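Local coordinates for protein purine nucleoside phosphorylase (Schistosoma mansoni, PDB 6BI9) that catalyses the reversible phosphorolysis of purine nucleosides such as inosine and guanosine, releasing the free base and ribose 1-phosphate, at residues L113-L118 with M221-E226; V193-G198 with L214-V219; N117-I122 with A239-A244. All coordinates share one frame; numbering follows the deposited sequence.

Interaction 1 (L113-L118 with M221-E226). With DS7 (1,2,5-trimethyl-1H-pyrrole-3-carboxylic acid), chain G.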
loop_
_atom_site.group_PDB
_atom_site.type_symbol
_atom_site.label_atom_id
_atom_site.label_comp_id
_atom_site.label_asym_id
_atom_site.label_seq_id
_atom_site.Cartn_x
_atom_site.Cartn_y
_atom_site.Cartn_z
ATOM N N LEU A 113 0.637 -27.377 -4.496
ATOM C CA LEU A 113 0.202 -26.415 -5.511
ATOM C C LEU A 113 1.421 -25.997 -6.335
ATOM O O LEU A 113 2.420 -25.545 -5.761
ATOM C CB LEU A 113 -0.465 -25.197 -4.849
ATOM C CG LEU A 113 -0.905 -24.004 -5.686
ATOM C CD1 LEU A 113 -2.019 -24.425 -6.666
ATOM C CD2 LEU A 113 -1.424 -22.875 -4.774
ATOM N N LEU A 114 1.335 -26.150 -7.673
ATOM C CA LEU A 114 2.381 -25.753 -8.618
ATOM C C LEU A 114 1.907 -24.515 -9.375
ATOM O O LEU A 114 0.787 -24.492 -9.900
ATOM C CB LEU A 114 2.699 -26.900 -9.605
ATOM C CG LEU A 114 2.945 -28.286 -8.998
ATOM C CD1 LEU A 114 3.165 -29.313 -10.156
ATOM C CD2 LEU A 114 4.158 -28.303 -8.077
ATOM N N ILE A 115 2.744 -23.472 -9.415
ATOM C CA ILE A 115 2.363 -22.172 -9.978
ATOM C C ILE A 115 3.425 -21.665 -10.955
ATOM O O ILE A 115 4.616 -21.711 -10.647
ATOM C CB ILE A 115 2.161 -21.123 -8.874
ATOM C CG1 ILE A 115 1.210 -21.603 -7.806
ATOM C CG2 ILE A 115 1.581 -19.845 -9.485
ATOM C CD1 ILE A 115 1.157 -20.648 -6.578
ATOM N N THR A 116 2.995 -21.182 -12.134
ATOM C CA THR A 116 3.891 -20.449 -13.040
ATOM C C THR A 116 3.384 -19.028 -13.302
ATOM O O THR A 116 2.174 -18.746 -13.229
ATOM C CB THR A 116 4.087 -21.171 -14.397
ATOM O OG1 THR A 116 2.834 -21.272 -15.092
ATOM C CG2 THR A 116 4.682 -22.572 -14.225
ATOM N N ASN A 117 4.327 -18.117 -13.611
ATOM C CA ASN A 117 3.989 -16.749 -13.991
ATOM C C ASN A 117 5.040 -16.183 -14.940
ATOM O O ASN A 117 6.097 -16.784 -15.168
ATOM C CB ASN A 117 3.851 -15.826 -12.754
ATOM C CG ASN A 117 5.150 -15.693 -11.950
ATOM O OD1 ASN A 117 6.169 -15.260 -12.455
ATOM N ND2 ASN A 117 5.091 -16.031 -10.663
ATOM N N LEU A 118 4.693 -15.038 -15.538
ATOM C CA LEU A 118 5.630 -14.195 -16.278
ATOM C C LEU A 118 6.086 -13.010 -15.424
ATOM O O LEU A 118 5.287 -12.387 -14.712
ATOM C CB LEU A 118 4.977 -13.711 -17.570
ATOM C CG LEU A 118 4.808 -14.840 -18.607
ATOM C CD1 LEU A 118 3.533 -14.655 -19.394
ATOM C CD2 LEU A 118 5.995 -14.830 -19.505
ATOM N N MET A 221 3.233 -9.319 -11.019
ATOM C CA MET A 221 1.925 -8.838 -10.564
ATOM C C MET A 221 0.983 -9.950 -10.068
ATOM O O MET A 221 -0.241 -9.755 -10.073
ATOM C CB MET A 221 1.211 -8.069 -11.686
ATOM C CG MET A 221 1.946 -7.003 -12.334
ATOM S SD MET A 221 0.994 -6.392 -13.786
ATOM C CE MET A 221 2.321 -5.461 -14.514
ATOM N N SER A 222 1.493 -11.114 -9.684
ATOM C CA SER A 222 0.638 -12.252 -9.345
ATOM C C SER A 222 1.318 -13.099 -8.266
ATOM O O SER A 222 2.330 -12.702 -7.663
ATOM C CB SER A 222 0.332 -13.105 -10.593
ATOM O OG SER A 222 1.505 -13.785 -11.012
ATOM N N THR A 223 0.742 -14.289 -8.045
ATOM C CA THR A 223 1.347 -15.422 -7.339
ATOM C C THR A 223 1.418 -15.286 -5.813
ATOM O O THR A 223 1.005 -16.221 -5.117
ATOM C CB THR A 223 2.715 -15.709 -7.939
ATOM O OG1 THR A 223 2.528 -16.092 -9.321
ATOM C CG2 THR A 223 3.407 -16.858 -7.196
ATOM N N VAL A 224 1.920 -14.167 -5.269
ATOM C CA VAL A 224 2.083 -14.044 -3.810
ATOM C C VAL A 224 0.753 -14.197 -3.067
ATOM O O VAL A 224 0.724 -14.871 -2.016
ATOM C CB VAL A 224 2.843 -12.755 -3.481
ATOM C CG1 VAL A 224 2.738 -12.366 -2.012
ATOM C CG2 VAL A 224 4.323 -12.886 -3.881
ATOM N N PRO A 225 -0.383 -13.640 -3.526
ATOM C CA PRO A 225 -1.649 -13.882 -2.798
ATOM C C PRO A 225 -2.016 -15.355 -2.692
ATOM O O PRO A 225 -2.368 -15.827 -1.589
ATOM C CB PRO A 225 -2.674 -13.070 -3.599
ATOM C CG PRO A 225 -1.813 -11.927 -4.244
ATOM C CD PRO A 225 -0.560 -12.664 -4.631
ATOM N N GLU A 226 -1.873 -16.109 -3.780
ATOM C CA GLU A 226 -2.175 -17.546 -3.743
ATOM C C GLU A 226 -1.204 -18.305 -2.844
ATOM O O GLU A 226 -1.616 -19.221 -2.118
ATOM C CB GLU A 226 -2.163 -18.128 -5.167
ATOM C CG GLU A 226 -3.256 -17.614 -6.050
ATOM C CD GLU A 226 -2.860 -16.404 -6.872
ATOM O OE1 GLU A 226 -2.054 -15.575 -6.407
ATOM O OE2 GLU A 226 -3.339 -16.291 -8.024
HETATM C C7 DS7 G . 8.057 -7.637 -17.570
HETATM C C4 DS7 G . 5.750 -6.110 -13.130
HETATM C C5 DS7 G . 7.218 -6.589 -15.381
HETATM C C6 DS7 G . 8.255 -5.484 -15.426
HETATM C C3 DS7 G . 6.187 -6.866 -14.429
HETATM C C2 DS7 G . 5.510 -8.020 -14.926
HETATM C C1 DS7 G . 6.128 -8.427 -16.123
HETATM O O DS7 G . 6.070 -4.951 -12.854
HETATM O O1 DS7 G . 4.966 -6.626 -12.316
HETATM N N DS7 G . 7.175 -7.539 -16.412
HETATM C C DS7 G . 5.783 -9.611 -17.019
HETATM O O HOH W 1 4.118 -12.581 -12.346
HETATM O O HOH W 2 3.405 -10.526 -13.740
#
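The hydroxyl oxygen of T223 is held by two nitrogens: N117 ND2 donates to T223 OG1 at 2.9 Å, and R86 NH2 bonds to the same oxygen. This buried contact sets a strand of the central mixed sheet of the phosphorylase fold beside the turn that leads into helix 224-232. The turn is a classic gamma turn, in which V224 N donates to S222 O at 2.8 Å while T223 takes a positive phi of 75°. T223 is at the N-cap position of helix 224-232, yet its hydroxyl faces the strand and makes no capping bond. The bond from N117 is somewhat bent, at 150°, and OG1 lies a little out of the amide plane. N117 CG sits between its own backbone N and carbonyl carbon (chi1 62°), which carries the amide across the T223 side chain at about a right angle; the amide oxygen is bonded to S241. Further down the strand, I115 and T223 run alongside each other in opposite directions, with I115 CG2 3.9 Å from T223 OG1. E226 adds its CB to the I115 side, whereas its carboxylate turns off to a long, weak ion pair with R86. Toward the ligand, water takes over from direct contact. Two waters donate to L118 O: the nearer, at 2.6 Å, also bonds to S222 OG, and the second accepts from M221 N at 3.0 Å. R86 and H88 pack on S222, a setting consistent with the phosphate pocket of trimeric purine nucleoside phosphorylases. Next to it, M221 packs on F161 of the second subunit and lies alongside the carboxylate of DS7, with CG 3.0 Å and the terminal methyl CE 3.6 Å from O1.

Interaction 2 (V193-G198 with L214-V219). With DS7 (1,2,5-trimethyl-1H-pyrrole-3-carboxylic acid), chain G.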
loop_
_atom_site.group_PDB
_atom_site.type_symbol
_atom_site.label_atom_id
_atom_site.label_comp_id
_atom_site.label_asym_id
_atom_site.label_seq_id
_atom_site.Cartn_x
_atom_site.Cartn_y
_atom_site.Cartn_z
ATOM N N VAL A 193 14.519 -14.176 -5.304
ATOM C CA VAL A 193 13.473 -13.526 -4.495
ATOM C C VAL A 193 12.513 -12.751 -5.411
ATOM O O VAL A 193 12.949 -11.923 -6.220
ATOM C CB VAL A 193 14.117 -12.581 -3.461
ATOM C CG1 VAL A 193 13.048 -11.780 -2.695
ATOM C CG2 VAL A 193 15.023 -13.352 -2.478
ATOM N N TYR A 194 11.204 -12.988 -5.256
ATOM C CA TYR A 194 10.150 -12.371 -6.073
ATOM C C TYR A 194 9.521 -11.172 -5.372
ATOM O O TYR A 194 9.007 -11.308 -4.254
ATOM C CB TYR A 194 9.070 -13.408 -6.351
ATOM C CG TYR A 194 7.861 -12.995 -7.211
ATOM C CD1 TYR A 194 7.817 -13.299 -8.569
ATOM C CD2 TYR A 194 6.730 -12.371 -6.663
ATOM C CE1 TYR A 194 6.723 -12.978 -9.359
ATOM C CE2 TYR A 194 5.610 -12.044 -7.464
ATOM C CZ TYR A 194 5.612 -12.345 -8.796
ATOM O OH TYR A 194 4.527 -12.042 -9.574
ATOM N N ALA A 195 9.542 -10.005 -6.033
ATOM C CA ALA A 195 8.801 -8.831 -5.565
ATOM C C ALA A 195 7.421 -8.791 -6.208
ATOM O O ALA A 195 7.303 -8.804 -7.438
ATOM C CB ALA A 195 9.531 -7.532 -5.899
ATOM N N PHE A 196 6.381 -8.627 -5.375
ATOM C CA PHE A 196 4.987 -8.480 -5.828
ATOM C C PHE A 196 4.670 -6.981 -5.957
ATOM O O PHE A 196 4.641 -6.269 -4.938
ATOM C CB PHE A 196 4.064 -9.192 -4.821
ATOM C CG PHE A 196 2.569 -9.113 -5.137
ATOM C CD1 PHE A 196 2.086 -8.995 -6.447
ATOM C CD2 PHE A 196 1.635 -9.150 -4.082
ATOM C CE1 PHE A 196 0.723 -8.918 -6.706
ATOM C CE2 PHE A 196 0.266 -9.062 -4.329
ATOM C CZ PHE A 196 -0.205 -8.932 -5.633
ATOM N N ASN A 197 4.525 -6.518 -7.221
ATOM C CA ASN A 197 4.044 -5.196 -7.676
ATOM C C ASN A 197 2.557 -5.385 -7.949
ATOM O O ASN A 197 2.198 -6.134 -8.857
ATOM C CB ASN A 197 4.741 -4.798 -9.017
ATOM C CG ASN A 197 4.084 -3.597 -9.768
ATOM O OD1 ASN A 197 3.500 -2.699 -9.173
ATOM N ND2 ASN A 197 4.212 -3.596 -11.110
ATOM N N GLY A 198 1.697 -4.681 -7.245
ATOM C CA GLY A 198 0.268 -4.920 -7.420
ATOM C C GLY A 198 -0.192 -4.795 -8.867
ATOM O O GLY A 198 -1.123 -5.494 -9.282
ATOM N N LEU A 214 17.109 -3.004 -3.198
ATOM C CA LEU A 214 16.428 -3.668 -2.090
ATOM C C LEU A 214 16.573 -5.187 -2.084
ATOM O O LEU A 214 15.920 -5.848 -1.260
ATOM C CB LEU A 214 14.949 -3.333 -2.120
ATOM C CG LEU A 214 14.599 -1.865 -1.928
ATOM C CD1 LEU A 214 13.109 -1.669 -2.055
ATOM C CD2 LEU A 214 15.106 -1.405 -0.593
ATOM N N GLY A 215 17.368 -5.742 -2.994
ATOM C CA GLY A 215 17.635 -7.170 -3.031
ATOM C C GLY A 215 16.595 -8.016 -3.742
ATOM O O GLY A 215 16.507 -9.230 -3.498
ATOM N N CYS A 216 15.796 -7.427 -4.613
ATOM C CA CYS A 216 14.834 -8.197 -5.382
ATOM C C CYS A 216 15.510 -8.759 -6.629
ATOM O O CYS A 216 16.312 -8.083 -7.276
ATOM C CB CYS A 216 13.626 -7.343 -5.779
ATOM S SG CYS A 216 12.758 -6.526 -4.389
ATOM N N ASP A 217 15.188 -10.006 -6.968
ATOM C CA ASP A 217 15.722 -10.626 -8.171
ATOM C C ASP A 217 14.779 -10.553 -9.363
ATOM O O ASP A 217 15.248 -10.469 -10.499
ATOM C CB ASP A 217 16.061 -12.100 -7.893
ATOM C CG ASP A 217 17.184 -12.261 -6.857
ATOM O OD1 ASP A 217 18.283 -11.716 -7.079
ATOM O OD2 ASP A 217 16.960 -12.922 -5.815
ATOM N N VAL A 218 13.464 -10.637 -9.137
ATOM C CA VAL A 218 12.451 -10.599 -10.191
ATOM C C VAL A 218 11.264 -9.806 -9.633
ATOM O O VAL A 218 11.101 -9.668 -8.416
ATOM C CB VAL A 218 11.982 -12.006 -10.653
ATOM C CG1 VAL A 218 13.188 -12.887 -11.023
ATOM C CG2 VAL A 218 11.229 -12.716 -9.595
ATOM N N VAL A 219 10.435 -9.266 -10.538
ATOM C CA VAL A 219 9.221 -8.525 -10.167
ATOM C C VAL A 219 8.041 -8.988 -11.027
ATOM O O VAL A 219 8.170 -9.192 -12.247
ATOM C CB VAL A 219 9.432 -6.989 -10.282
ATOM C CG1 VAL A 219 9.862 -6.574 -11.687
ATOM C CG2 VAL A 219 8.185 -6.197 -9.856
HETATM C C7 DS7 G . 8.057 -7.637 -17.570
HETATM C C4 DS7 G . 5.750 -6.110 -13.130
HETATM C C5 DS7 G . 7.218 -6.589 -15.381
HETATM C C6 DS7 G . 8.255 -5.484 -15.426
HETATM C C3 DS7 G . 6.187 -6.866 -14.429
HETATM C C2 DS7 G . 5.510 -8.020 -14.926
HETATM C C1 DS7 G . 6.128 -8.427 -16.123
HETATM O O DS7 G . 6.070 -4.951 -12.854
HETATM O O1 DS7 G . 4.966 -6.626 -12.316
HETATM N N DS7 G . 7.175 -7.539 -16.412
HETATM C C DS7 G . 5.783 -9.611 -17.019
#
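Y194 and A195 pair in parallel with V218 and V219, their CA atoms 5.0 Å and 4.6 Å apart, through a nearly straight bond from A195 N to V218 O and a V193 carbonyl that accepts from both D217 N and V218 N. Just before strand 218-220, D217 OD2 takes the V193 N-H at 2.8 Å on its anti lone pair, while OD1 is bonded to N123. On the face carrying Y194 and V218, the valine methyl CG2 meets the tyrosine ring at CD1, 3.6 Å away, the two side chains crossing at about a right angle. The pair belongs to a beta-alpha-beta unit in which helix 205-213 connects the two strands and is closed by a Schellman motif, with G215, at positive phi, the first non-helical residue. On the face carrying A195 and V219, A195 CB lies 3.7 Å from C216 SG. V219 CG2, anti to its backbone N, reaches forward to N197 CB at 3.8 Å. The N197 side chain is likewise extended away from its backbone N (chi1 166°), and its ND2 donates to DS7 O at 2.9 Å and more weakly to O1. E203 N also bonds to the ligand, and T201 O is a further partner of N197 ND2.

Interaction 3 (N117-I122 with A239-A244). With DS7 (1,2,5-trimethyl-1H-pyrrole-3-carboxylic acid), chain G.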
loop_
_atom_site.group_PDB
_atom_site.type_symbol
_atom_site.label_atom_id
_atom_site.label_comp_id
_atom_site.label_asym_id
_atom_site.label_seq_id
_atom_site.Cartn_x
_atom_site.Cartn_y
_atom_site.Cartn_z
ATOM N N ASN A 117 4.327 -18.117 -13.611
ATOM C CA ASN A 117 3.989 -16.749 -13.991
ATOM C C ASN A 117 5.040 -16.183 -14.940
ATOM O O ASN A 117 6.097 -16.784 -15.168
ATOM C CB ASN A 117 3.851 -15.826 -12.754
ATOM C CG ASN A 117 5.150 -15.693 -11.950
ATOM O OD1 ASN A 117 6.169 -15.260 -12.455
ATOM N ND2 ASN A 117 5.091 -16.031 -10.663
ATOM N N LEU A 118 4.693 -15.038 -15.538
ATOM C CA LEU A 118 5.630 -14.195 -16.278
ATOM C C LEU A 118 6.086 -13.010 -15.424
ATOM O O LEU A 118 5.287 -12.387 -14.712
ATOM C CB LEU A 118 4.977 -13.711 -17.570
ATOM C CG LEU A 118 4.808 -14.840 -18.607
ATOM C CD1 LEU A 118 3.533 -14.655 -19.394
ATOM C CD2 LEU A 118 5.995 -14.830 -19.505
ATOM N N ALA A 119 7.371 -12.669 -15.514
ATOM C CA ALA A 119 7.951 -11.654 -14.643
ATOM C C ALA A 119 9.058 -10.872 -15.334
ATOM O O ALA A 119 9.620 -11.317 -16.340
ATOM C CB ALA A 119 8.522 -12.299 -13.377
ATOM N N GLY A 120 9.397 -9.714 -14.761
ATOM C CA GLY A 120 10.568 -8.946 -15.203
ATOM C C GLY A 120 11.812 -9.262 -14.379
ATOM O O GLY A 120 11.743 -9.493 -13.170
ATOM N N GLY A 121 12.965 -9.301 -15.057
ATOM C CA GLY A 121 14.223 -9.568 -14.384
ATOM C C GLY A 121 14.854 -8.316 -13.803
ATOM O O GLY A 121 14.968 -7.295 -14.484
ATOM N N ILE A 122 15.292 -8.410 -12.553
ATOM C CA ILE A 122 16.046 -7.347 -11.880
ATOM C C ILE A 122 17.524 -7.717 -11.736
ATOM O O ILE A 122 18.408 -6.947 -12.114
ATOM C CB ILE A 122 15.430 -7.025 -10.500
ATOM C CG1 ILE A 122 13.965 -6.564 -10.621
ATOM C CG2 ILE A 122 16.255 -5.979 -9.782
ATOM C CD1 ILE A 122 13.720 -5.258 -11.383
ATOM N N ALA A 239 6.804 -22.430 -7.037
ATOM C CA ALA A 239 6.464 -21.316 -7.920
ATOM C C ALA A 239 7.651 -20.994 -8.822
ATOM O O ALA A 239 8.776 -20.869 -8.336
ATOM C CB ALA A 239 6.052 -20.054 -7.122
ATOM N N VAL A 240 7.405 -20.880 -10.137
ATOM C CA VAL A 240 8.450 -20.646 -11.147
ATOM C C VAL A 240 8.074 -19.427 -11.997
ATOM O O VAL A 240 6.956 -19.354 -12.530
ATOM C CB VAL A 240 8.649 -21.882 -12.042
ATOM C CG1 VAL A 240 9.799 -21.671 -13.032
ATOM C CG2 VAL A 240 8.966 -23.123 -11.169
ATOM N N SER A 241 8.999 -18.472 -12.118
ATOM C CA SER A 241 8.826 -17.325 -13.015
ATOM C C SER A 241 9.553 -17.568 -14.345
ATOM O O SER A 241 10.704 -18.019 -14.356
ATOM C CB SER A 241 9.354 -16.030 -12.386
ATOM O OG SER A 241 8.553 -15.578 -11.303
ATOM N N LEU A 242 8.879 -17.248 -15.463
ATOM C CA LEU A 242 9.504 -17.114 -16.782
ATOM C C LEU A 242 9.839 -15.639 -17.014
ATOM O O LEU A 242 8.955 -14.768 -16.931
ATOM C CB LEU A 242 8.574 -17.638 -17.886
ATOM C CG LEU A 242 8.996 -17.347 -19.334
ATOM C CD1 LEU A 242 10.338 -17.978 -19.672
ATOM C CD2 LEU A 242 7.922 -17.859 -20.321
ATOM N N ILE A 243 11.108 -15.352 -17.292
ATOM C CA ILE A 243 11.602 -13.974 -17.390
ATOM C C ILE A 243 11.351 -13.402 -18.785
ATOM O O ILE A 243 11.864 -13.919 -19.779
ATOM C CB ILE A 243 13.102 -13.920 -17.042
ATOM C CG1 ILE A 243 13.359 -14.463 -15.625
ATOM C CG2 ILE A 243 13.659 -12.488 -17.193
ATOM C CD1 ILE A 243 12.577 -13.712 -14.502
ATOM N N ALA A 244 10.612 -12.279 -18.861
ATOM C CA ALA A 244 10.287 -11.696 -20.159
ATOM C C ALA A 244 11.385 -10.765 -20.678
ATOM O O ALA A 244 11.539 -10.606 -21.891
ATOM C CB ALA A 244 8.959 -10.941 -20.068
HETATM C C7 DS7 G . 8.057 -7.637 -17.570
HETATM C C4 DS7 G . 5.750 -6.110 -13.130
HETATM C C5 DS7 G . 7.218 -6.589 -15.381
HETATM C C6 DS7 G . 8.255 -5.484 -15.426
HETATM C C3 DS7 G . 6.187 -6.866 -14.429
HETATM C C2 DS7 G . 5.510 -8.020 -14.926
HETATM C C1 DS7 G . 6.128 -8.427 -16.123
HETATM O O DS7 G . 6.070 -4.951 -12.854
HETATM O O1 DS7 G . 4.966 -6.626 -12.316
HETATM N N DS7 G . 7.175 -7.539 -16.412
HETATM C C DS7 G . 5.783 -9.611 -17.019
#
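S241 OG donates to N117 OD1 at 2.7 Å, in the carbonyl plane and on a lone pair, at the tightly packed face of this parallel strand pair. The serine oxygen lies beside its own backbone N (chi1 -70°), which turns it toward the neighbouring strand; A119 CB packs 3.9 Å from it, and Y194 closes over both N117 and S241. Four backbone bonds join the strands, among them L242 N to N117 O at 2.8 Å and A244 N to A119 O at 2.9 Å, the latter almost in line with the carbonyl. The L118 face is looser. L118 and L242 lie side by side and point the same way, touching through their CD2 methyls at 3.7 Å. L118 is partly exposed and has a bound dimethyl sulfoxide about 3 Å from its side chain, although V262 and R269 of helix 259-283 pack on this leucine pair. Beyond A119, I243 CG2 rests 3.9 Å from G121 N. With no side chain at G120, the pyrrole of DS7 can approach the main chain, its N being 3.5 Å from G120 N. G120 and G121, at the C-terminal end of strand 112-121, border the DS7 pocket, consistent with the nucleoside site of this phosphorylase superfamily.

From the N terminus, strand 112-121 comes first and serves both long-range closures: N117 and L118 belong to interactions 1 and 3. Interaction 2 closes the shortest loop, from strand 189-196 through helix 205-213 to strand 218-220, and is nested inside the loops closed by the other two. The chain then runs directly into 221-226, closing interaction 1, and through helix 224-232 into strand 236-246, where the farther-reaching loop of interaction 3 closes. Y194 OH hydrogen-bonds to S222 N, tying interactions 2 and 1. Probable backbone bonds join I115 O to V240 N between interactions 1 and 3, and G120 N to V219 O and I122 N to D217 O between 3 and 2. All three contacts touch DS7.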